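Alpha-L-rhamnosidase (Aspergillus terreus, PDB 6GSZ) probably hydrolyses terminal non-reducing alpha-L-rhamnose residues of alpha-L-rhamnosides, and binds calcium. Local coordinates at residues A[247-255]-A[284-292]; A[792-802]-A[812-820]. All coordinates share one frame; numbering follows the deposited sequence. Where two conformers were deposited one is given.

Contact 1: residues A[247-255]-A[284-292]. With ACT (acetate ion), chain B.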
loop_
_atom_site.group_PDB
_atom_site.type_symbol
_atom_site.label_atom_id
_atom_site.label_comp_id
_atom_site.label_asym_id
_atom_site.label_seq_id
_atom_site.Cartn_x
_atom_site.Cartn_y
_atom_site.Cartn_z
ATOM N N SER A 247 15.970 18.531 -20.321
ATOM C CA SER A 247 16.623 17.373 -20.911
ATOM C C SER A 247 16.525 17.503 -22.422
ATOM O O SER A 247 15.453 17.709 -22.987
ATOM C CB SER A 247 16.006 16.085 -20.426
ATOM O OG SER A 247 14.581 16.099 -20.520
ATOM N N ASP A 248 17.666 17.318 -23.111
ATOM C CA ASP A 248 17.711 17.379 -24.588
ATOM C C ASP A 248 19.064 16.807 -25.023
ATOM O O ASP A 248 19.835 16.341 -24.175
ATOM C CB ASP A 248 17.457 18.791 -25.107
ATOM C CG ASP A 248 18.525 19.805 -24.761
ATOM O OD1 ASP A 248 19.642 19.388 -24.362
ATOM O OD2 ASP A 248 18.237 21.041 -24.872
ATOM N N SER A 249 19.330 16.868 -26.335
ATOM C CA SER A 249 20.484 16.223 -26.973
ATOM C C SER A 249 21.792 16.947 -26.653
ATOM O O SER A 249 22.869 16.571 -27.169
ATOM C CB SER A 249 20.300 16.199 -28.463
ATOM O OG SER A 249 20.633 17.469 -29.011
ATOM N N SER A 250 21.752 18.034 -25.861
ATOM C CA SER A 250 22.962 18.705 -25.347
ATOM C C SER A 250 23.605 17.999 -24.137
ATOM O O SER A 250 24.717 18.364 -23.738
ATOM C CB SER A 250 22.762 20.174 -25.043
ATOM O OG SER A 250 21.946 20.334 -23.883
ATOM N N TRP A 251 22.894 17.043 -23.523
ATOM C CA TRP A 251 23.435 16.326 -22.393
ATOM C C TRP A 251 24.468 15.305 -22.869
ATOM O O TRP A 251 24.474 14.919 -24.030
ATOM C CB TRP A 251 22.269 15.685 -21.627
ATOM C CG TRP A 251 21.331 16.593 -20.900
ATOM C CD1 TRP A 251 20.716 17.727 -21.362
ATOM C CD2 TRP A 251 20.897 16.394 -19.558
ATOM N NE1 TRP A 251 19.887 18.235 -20.403
ATOM C CE2 TRP A 251 20.005 17.450 -19.286
ATOM C CE3 TRP A 251 21.199 15.470 -18.544
ATOM C CZ2 TRP A 251 19.355 17.552 -18.057
ATOM C CZ3 TRP A 251 20.536 15.578 -17.335
ATOM C CH2 TRP A 251 19.672 16.642 -17.091
ATOM N N LYS A 252 25.265 14.860 -21.919
ATOM C CA LYS A 252 26.217 13.771 -22.145
ATOM C C LYS A 252 25.887 12.594 -21.245
ATOM O O LYS A 252 25.146 12.733 -20.258
ATOM C CB LYS A 252 27.650 14.214 -21.888
ATOM C CG LYS A 252 28.137 15.320 -22.829
ATOM C CD LYS A 252 29.650 15.472 -22.764
ATOM C CE LYS A 252 30.191 16.680 -23.463
ATOM N NZ LYS A 252 31.662 16.575 -23.431
ATOM N N SER A 253 26.378 11.418 -21.594
ATOM C CA SER A 253 26.029 10.182 -20.903
ATOM C C SER A 253 27.230 9.245 -20.788
ATOM O O SER A 253 28.210 9.302 -21.560
ATOM C CB SER A 253 24.890 9.463 -21.622
ATOM O OG SER A 253 25.284 9.094 -22.934
ATOM N N SER A 254 27.188 8.354 -19.824
ATOM C CA SER A 254 28.255 7.345 -19.595
ATOM C C SER A 254 27.713 6.257 -18.689
ATOM O O SER A 254 26.855 6.525 -17.839
ATOM C CB SER A 254 29.422 7.996 -18.900
ATOM O OG SER A 254 30.462 7.081 -18.655
ATOM N N THR A 255 28.246 5.048 -18.769
ATOM C CA THR A 255 28.115 4.108 -17.717
ATOM C C THR A 255 28.908 4.575 -16.500
ATOM O O THR A 255 29.761 5.465 -16.589
ATOM C CB THR A 255 28.580 2.716 -18.145
ATOM O OG1 THR A 255 29.956 2.830 -18.536
ATOM C CG2 THR A 255 27.704 2.152 -19.234
ATOM N N ASN A 284 35.838 16.428 -15.836
ATOM C CA ASN A 284 36.467 15.888 -17.044
ATOM C C ASN A 284 35.488 14.918 -17.708
ATOM O O ASN A 284 35.435 13.772 -17.325
ATOM C CB ASN A 284 37.762 15.109 -16.740
ATOM C CG ASN A 284 38.364 14.452 -17.969
ATOM O OD1 ASN A 284 38.034 14.825 -19.102
ATOM N ND2 ASN A 284 39.272 13.497 -17.760
ATOM N N SER A 285 34.772 15.371 -18.730
ATOM C CA SER A 285 33.776 14.532 -19.379
ATOM C C SER A 285 34.331 13.902 -20.660
ATOM O O SER A 285 33.557 13.465 -21.510
ATOM C CB SER A 285 32.540 15.314 -19.672
ATOM O OG SER A 285 32.797 16.252 -20.688
ATOM N N THR A 286 35.668 13.872 -20.796
ATOM C CA THR A 286 36.313 13.118 -21.821
ATOM C C THR A 286 35.849 11.676 -21.743
ATOM O O THR A 286 35.789 11.053 -20.645
ATOM C CB THR A 286 37.840 13.158 -21.700
ATOM O OG1 THR A 286 38.076 14.559 -21.875
ATOM C CG2 THR A 286 38.573 12.285 -22.709
ATOM N N GLY A 287 35.498 11.158 -22.906
ATOM C CA GLY A 287 35.063 9.798 -22.975
ATOM C C GLY A 287 33.572 9.638 -22.777
ATOM O O GLY A 287 33.080 8.553 -23.059
ATOM N N TRP A 288 32.866 10.684 -22.322
ATOM C CA TRP A 288 31.419 10.617 -22.261
ATOM C C TRP A 288 30.856 10.696 -23.678
ATOM O O TRP A 288 31.447 11.298 -24.596
ATOM C CB TRP A 288 30.822 11.676 -21.321
ATOM C CG TRP A 288 31.020 11.382 -19.870
ATOM C CD1 TRP A 288 32.155 10.982 -19.245
ATOM C CD2 TRP A 288 30.005 11.382 -18.839
ATOM N NE1 TRP A 288 31.955 10.745 -17.917
ATOM C CE2 TRP A 288 30.638 10.972 -17.639
ATOM C CE3 TRP A 288 28.627 11.646 -18.790
ATOM C CZ2 TRP A 288 29.941 10.847 -16.430
ATOM C CZ3 TRP A 288 27.942 11.501 -17.606
ATOM C CH2 TRP A 288 28.595 11.113 -16.440
ATOM N N LEU A 289 29.721 10.055 -23.849
ATOM C CA LEU A 289 29.024 9.974 -25.111
ATOM C C LEU A 289 27.964 11.060 -25.200
ATOM O O LEU A 289 27.567 11.643 -24.180
ATOM C CB LEU A 289 28.381 8.591 -25.223
ATOM C CG LEU A 289 29.330 7.414 -25.094
ATOM C CD1 LEU A 289 28.580 6.108 -25.222
ATOM C CD2 LEU A 289 30.445 7.493 -26.117
ATOM N N GLY A 290 27.401 11.201 -26.405
ATOM C CA GLY A 290 26.247 12.045 -26.571
ATOM C C GLY A 290 24.957 11.397 -26.089
ATOM O O GLY A 290 24.944 10.287 -25.513
ATOM N N THR A 291 23.888 12.132 -26.385
ATOM C CA THR A 291 22.518 11.740 -26.067
ATOM C C THR A 291 21.631 12.079 -27.267
ATOM O O THR A 291 22.023 12.873 -28.138
ATOM C CB THR A 291 21.983 12.407 -24.781
ATOM O OG1 THR A 291 22.018 13.835 -24.931
ATOM C CG2 THR A 291 22.731 11.996 -23.531
ATOM N N HIS A 292 20.444 11.462 -27.302
ATOM C CA HIS A 292 19.465 11.676 -28.388
ATOM C C HIS A 292 18.054 11.610 -27.805
ATOM O O HIS A 292 17.911 11.097 -26.698
ATOM C CB HIS A 292 19.711 10.676 -29.534
ATOM C CG HIS A 292 19.587 9.253 -29.131
ATOM N ND1 HIS A 292 20.682 8.467 -28.851
ATOM C CD2 HIS A 292 18.500 8.454 -28.990
ATOM C CE1 HIS A 292 20.278 7.254 -28.527
ATOM N NE2 HIS A 292 18.945 7.218 -28.608
HETATM C C ACT B . 30.177 3.582 -21.795
HETATM O O ACT B . 29.624 4.704 -21.416
HETATM O OXT ACT B . 30.883 2.820 -21.047
HETATM C CH3 ACT B . 29.908 2.933 -23.068
HETATM O O HOH W 1 32.567 13.850 -24.897
HETATM O O HOH W 2 31.485 6.622 -21.758
#

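Contact 2: residues A[792-802]-A[812-820]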
loop_
_atom_site.group_PDB
_atom_site.type_symbol
_atom_site.label_atom_id
_atom_site.label_comp_id
_atom_site.label_asym_id
_atom_site.label_seq_id
_atom_site.Cartn_x
_atom_site.Cartn_y
_atom_site.Cartn_z
ATOM N N VAL A 792 -16.808 -3.054 21.588
ATOM C CA VAL A 792 -15.843 -3.990 22.059
ATOM C C VAL A 792 -16.524 -5.296 22.470
ATOM O O VAL A 792 -17.481 -5.265 23.250
ATOM C CB VAL A 792 -15.036 -3.441 23.245
ATOM C CG1 VAL A 792 -14.204 -4.553 23.887
ATOM C CG2 VAL A 792 -14.214 -2.233 22.843
ATOM N N VAL A 793 -16.027 -6.431 21.994
ATOM C CA VAL A 793 -16.502 -7.748 22.401
ATOM C C VAL A 793 -15.358 -8.488 23.078
ATOM O O VAL A 793 -14.524 -9.087 22.400
ATOM C CB VAL A 793 -17.099 -8.550 21.229
ATOM C CG1 VAL A 793 -17.707 -9.863 21.715
ATOM C CG2 VAL A 793 -18.144 -7.747 20.467
ATOM N N PRO A 794 -15.245 -8.438 24.423
ATOM C CA PRO A 794 -14.161 -9.121 25.111
ATOM C C PRO A 794 -14.357 -10.638 25.008
ATOM O O PRO A 794 -15.463 -11.117 24.824
ATOM C CB PRO A 794 -14.229 -8.648 26.576
ATOM C CG PRO A 794 -15.503 -7.876 26.707
ATOM C CD PRO A 794 -16.157 -7.756 25.345
ATOM N N GLY A 795 -13.242 -11.354 25.141
ATOM C CA GLY A 795 -13.237 -12.775 25.077
ATOM C C GLY A 795 -11.819 -13.278 25.001
ATOM O O GLY A 795 -10.877 -12.525 25.193
ATOM N N GLY A 796 -11.692 -14.575 24.775
ATOM C CA GLY A 796 -10.406 -15.197 24.563
ATOM C C GLY A 796 -9.472 -15.081 25.753
ATOM O O GLY A 796 -8.247 -15.096 25.583
ATOM N N ASP A 797 -10.019 -14.983 26.968
ATOM C CA ASP A 797 -9.142 -14.787 28.151
ATOM C C ASP A 797 -8.262 -13.516 28.059
ATOM O O ASP A 797 -7.289 -13.378 28.828
ATOM C CB ASP A 797 -8.296 -16.035 28.420
ATOM C CG ASP A 797 -9.088 -17.205 28.997
ATOM O OD1 ASP A 797 -10.048 -16.943 29.724
ATOM O OD2 ASP A 797 -8.726 -18.380 28.717
ATOM N N LEU A 798 -8.613 -12.539 27.208
ATOM C CA LEU A 798 -7.930 -11.243 27.240
ATOM C C LEU A 798 -8.319 -10.491 28.511
ATOM O O LEU A 798 -9.500 -10.502 28.909
ATOM C CB LEU A 798 -8.323 -10.390 26.028
ATOM C CG LEU A 798 -7.866 -10.877 24.660
ATOM C CD1 LEU A 798 -8.244 -9.864 23.586
ATOM C CD2 LEU A 798 -6.391 -11.127 24.643
ATOM N N GLN A 799 -7.337 -9.830 29.122
ATOM C CA GLN A 799 -7.549 -9.002 30.287
ATOM C C GLN A 799 -7.648 -7.520 29.890
ATOM O O GLN A 799 -8.155 -6.729 30.642
ATOM C CB GLN A 799 -6.417 -9.232 31.293
ATOM C CG GLN A 799 -6.391 -10.631 31.903
ATOM C CD GLN A 799 -5.354 -11.557 31.300
ATOM O OE1 GLN A 799 -4.184 -11.201 31.121
ATOM N NE2 GLN A 799 -5.773 -12.780 31.005
ATOM N N GLN A 800 -7.083 -7.148 28.736
ATOM C CA GLN A 800 -7.097 -5.756 28.285
ATOM C C GLN A 800 -6.715 -5.660 26.809
ATOM O O GLN A 800 -6.067 -6.563 26.273
ATOM C CB GLN A 800 -6.165 -4.842 29.062
ATOM C CG GLN A 800 -4.732 -5.266 29.167
ATOM C CD GLN A 800 -3.993 -4.157 29.889
ATOM O OE1 GLN A 800 -3.565 -3.166 29.289
ATOM N NE2 GLN A 800 -3.930 -4.260 31.201
ATOM N N ALA A 801 -7.135 -4.555 26.178
ATOM C CA ALA A 801 -6.659 -4.242 24.828
ATOM C C ALA A 801 -6.737 -2.743 24.597
ATOM O O ALA A 801 -7.602 -2.053 25.145
ATOM C CB ALA A 801 -7.451 -4.988 23.796
ATOM N N SER A 802 -5.805 -2.255 23.774
ATOM C CA SER A 802 -5.723 -0.855 23.414
ATOM C C SER A 802 -5.636 -0.742 21.894
ATOM O O SER A 802 -4.740 -1.316 21.253
ATOM C CB SER A 802 -4.540 -0.168 24.071
ATOM O OG SER A 802 -4.625 -0.246 25.484
ATOM N N ALA A 812 -9.344 8.532 17.348
ATOM C CA ALA A 812 -10.313 7.708 18.051
ATOM C C ALA A 812 -9.560 6.592 18.765
ATOM O O ALA A 812 -8.548 6.107 18.254
ATOM C CB ALA A 812 -11.327 7.111 17.109
ATOM N N SER A 813 -10.016 6.157 19.931
ATOM C CA SER A 813 -9.305 5.061 20.589
ATOM C C SER A 813 -10.220 4.350 21.556
ATOM O O SER A 813 -11.179 4.952 22.087
ATOM C CB SER A 813 -8.058 5.523 21.311
ATOM O OG SER A 813 -8.347 6.345 22.426
ATOM N N THR A 814 -9.852 3.103 21.855
ATOM C CA THR A 814 -10.431 2.357 22.961
ATOM C C THR A 814 -9.291 1.789 23.808
ATOM O O THR A 814 -8.269 1.330 23.314
ATOM C CB THR A 814 -11.347 1.228 22.476
ATOM O OG1 THR A 814 -10.581 0.342 21.647
ATOM C CG2 THR A 814 -12.525 1.774 21.709
ATOM N N LYS A 815 -9.486 1.821 25.114
ATOM C CA LYS A 815 -8.661 1.105 26.064
ATOM C C LYS A 815 -9.635 0.446 27.037
ATOM O O LYS A 815 -10.405 1.139 27.688
ATOM C CB LYS A 815 -7.702 2.030 26.821
ATOM C CG LYS A 815 -6.796 1.349 27.846
ATOM C CD LYS A 815 -5.964 2.320 28.694
ATOM C CE LYS A 815 -6.807 3.335 29.441
ATOM N NZ LYS A 815 -6.000 4.264 30.272
ATOM N N TRP A 816 -9.633 -0.877 27.078
ATOM C CA TRP A 816 -10.525 -1.585 27.991
ATOM C C TRP A 816 -9.754 -2.615 28.798
ATOM O O TRP A 816 -8.683 -3.070 28.409
ATOM C CB TRP A 816 -11.718 -2.220 27.271
ATOM C CG TRP A 816 -11.388 -3.244 26.236
ATOM C CD1 TRP A 816 -11.219 -3.035 24.892
ATOM C CD2 TRP A 816 -11.198 -4.653 26.454
ATOM N NE1 TRP A 816 -10.949 -4.223 24.271
ATOM C CE2 TRP A 816 -10.930 -5.236 25.194
ATOM C CE3 TRP A 816 -11.262 -5.489 27.576
ATOM C CZ2 TRP A 816 -10.753 -6.604 25.032
ATOM C CZ3 TRP A 816 -11.071 -6.848 27.417
ATOM C CH2 TRP A 816 -10.799 -7.393 26.156
ATOM N N TRP A 817 -10.313 -2.963 29.954
ATOM C CA TRP A 817 -9.714 -3.966 30.780
ATOM C C TRP A 817 -10.799 -4.611 31.630
ATOM O O TRP A 817 -11.900 -4.036 31.812
ATOM C CB TRP A 817 -8.559 -3.390 31.625
ATOM C CG TRP A 817 -8.932 -2.357 32.652
ATOM C CD1 TRP A 817 -9.093 -2.548 34.001
ATOM C CD2 TRP A 817 -9.164 -0.958 32.429
ATOM N NE1 TRP A 817 -9.436 -1.374 34.622
ATOM C CE2 TRP A 817 -9.464 -0.375 33.687
ATOM C CE3 TRP A 817 -9.150 -0.134 31.300
ATOM C CZ2 TRP A 817 -9.750 0.981 33.826
ATOM C CZ3 TRP A 817 -9.446 1.203 31.436
ATOM C CH2 TRP A 817 -9.749 1.752 32.684
ATOM N N LEU A 818 -10.493 -5.818 32.102
ATOM C CA LEU A 818 -11.406 -6.569 32.943
ATOM C C LEU A 818 -10.803 -6.813 34.322
ATOM O O LEU A 818 -9.610 -7.018 34.450
ATOM C CB LEU A 818 -11.644 -7.940 32.315
ATOM C CG LEU A 818 -12.367 -7.954 30.984
ATOM C CD1 LEU A 818 -12.327 -9.334 30.392
ATOM C CD2 LEU A 818 -13.807 -7.563 31.179
ATOM N N ASP A 819 -11.675 -6.918 35.323
ATOM C CA ASP A 819 -11.289 -7.420 36.647
ATOM C C ASP A 819 -12.577 -7.786 37.402
ATOM O O ASP A 819 -13.618 -7.946 36.784
ATOM C CB ASP A 819 -10.372 -6.409 37.340
ATOM C CG ASP A 819 -10.977 -5.029 37.498
ATOM O OD1 ASP A 819 -12.227 -4.945 37.668
ATOM O OD2 ASP A 819 -10.180 -4.050 37.478
ATOM N N GLY A 820 -12.494 -7.975 38.717
ATOM C CA GLY A 820 -13.681 -8.370 39.537
ATOM C C GLY A 820 -14.390 -9.620 39.006
ATOM O O GLY A 820 -13.762 -10.672 38.703
#

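Contact 1: residues A[247-255]-A[284-292]
Ser253 and Leu289 form a single antiparallel bridge, a hydrogen-bonded pair. Ser253 N donates to Leu289 O at 2.9 Å, and Leu289 N returns a bond to Ser253 O at 2.8 Å.

Hydroxyls extend this bridge. Ser253 OG gives its proton to Gly290 O at 2.9 Å, from above the carbonyl plane, and is also hydrogen-bonded to Ser119 OG. Thr291 OG1 donates to Trp251 O at 2.8 Å, again from above the plane. With chi1 at 59°, Thr291 aims OG1 at this carbonyl while its CG2 packs on Ser253 CB.

The extended chain of Lys252 lets NZ donate a hydrogen bond to Ser285 OG, 3.0 Å away. A water joins the same NZ to Trp288 O.

The aromatic contact is made by the Trp288 indole. Ser254 CB sits over the six-membered ring, 3.5 Å from its centroid, as a CH-pi contact. Lys252 C lies at the ring edge, in plane. Gln275 OE1 accepts from Trp288 NE1. A second water joins Gly287 O to an acetate, probably from the crystallisation liquor, with a longer contact to Ser254 OG. Thr255 holds the acetate through N and OG1.

Strand 252-254 is the outermost strand of a five-stranded antiparallel sheet, next to strand 132-140. The arrangement is an isolated antiparallel beta bridge, by which a loop is attached to a sheet edge.

Contact 2: residues A[792-802]-A[812-820]
The indole of Trp816 lies between the two parts of segment 792-802. On one face Val792 CG1 makes a CH-pi contact, 3.5 Å from the centroid of the five-membered ring. On the opposite face lie the backbone of Gln800 and Ala801 N, the latter over the ring centre. Pro794 CB and Leu798 CB approach the six-membered ring obliquely; Pro794 CB is 3.7 Å from Trp816 CH2. Ala801 CB is 3.6 Å from Trp816 NE1, which donates to Ile775 O of helix 768-775. A chi1 of 61° turns the indole back over its strand partner.

Strands 800-807 and 810-819 form a beta hairpin, the second and third strands of a five-stranded antiparallel sheet. Ala801 and Trp816 are its hydrogen-bonded pair here. Trp816 N donates to Ala801 O at 3.0 Å, and Ala801 N to Trp816 O at 3.1 Å. Leu818 N adds a bond to Gln799 O at 2.9 Å.

Gln800, Ser802, Lys815 and Trp817 point to the face of the sheet opposite that of Ala801 and Trp816. Gln800 CB meets Trp817 CB at 3.8 Å, and the Trp817 ring stacks on His831. Leu818 CD1 packs against Leu798 O, 3.4 Å away.

In the fold
The two contacts lie on opposite sides of the chain's centre. Their own centres are 65 Å apart, and their nearest atoms about 45 Å. Contact 1 lies in the alpha-L-rhamnosidase N-terminal domain, contact 2 in the C-terminal domain. They share no strand or sheet. Both are partly buried, but contact 2 has more buried residues among those that touch. It combines the backbone pairing of a regular hairpin with apolar packing round a buried tryptophan. Contact 1 relies more on serine and threonine hydroxyls, a lysine and waters. It lies at the edge of a sheet, where Trp288 supplies an apolar surface.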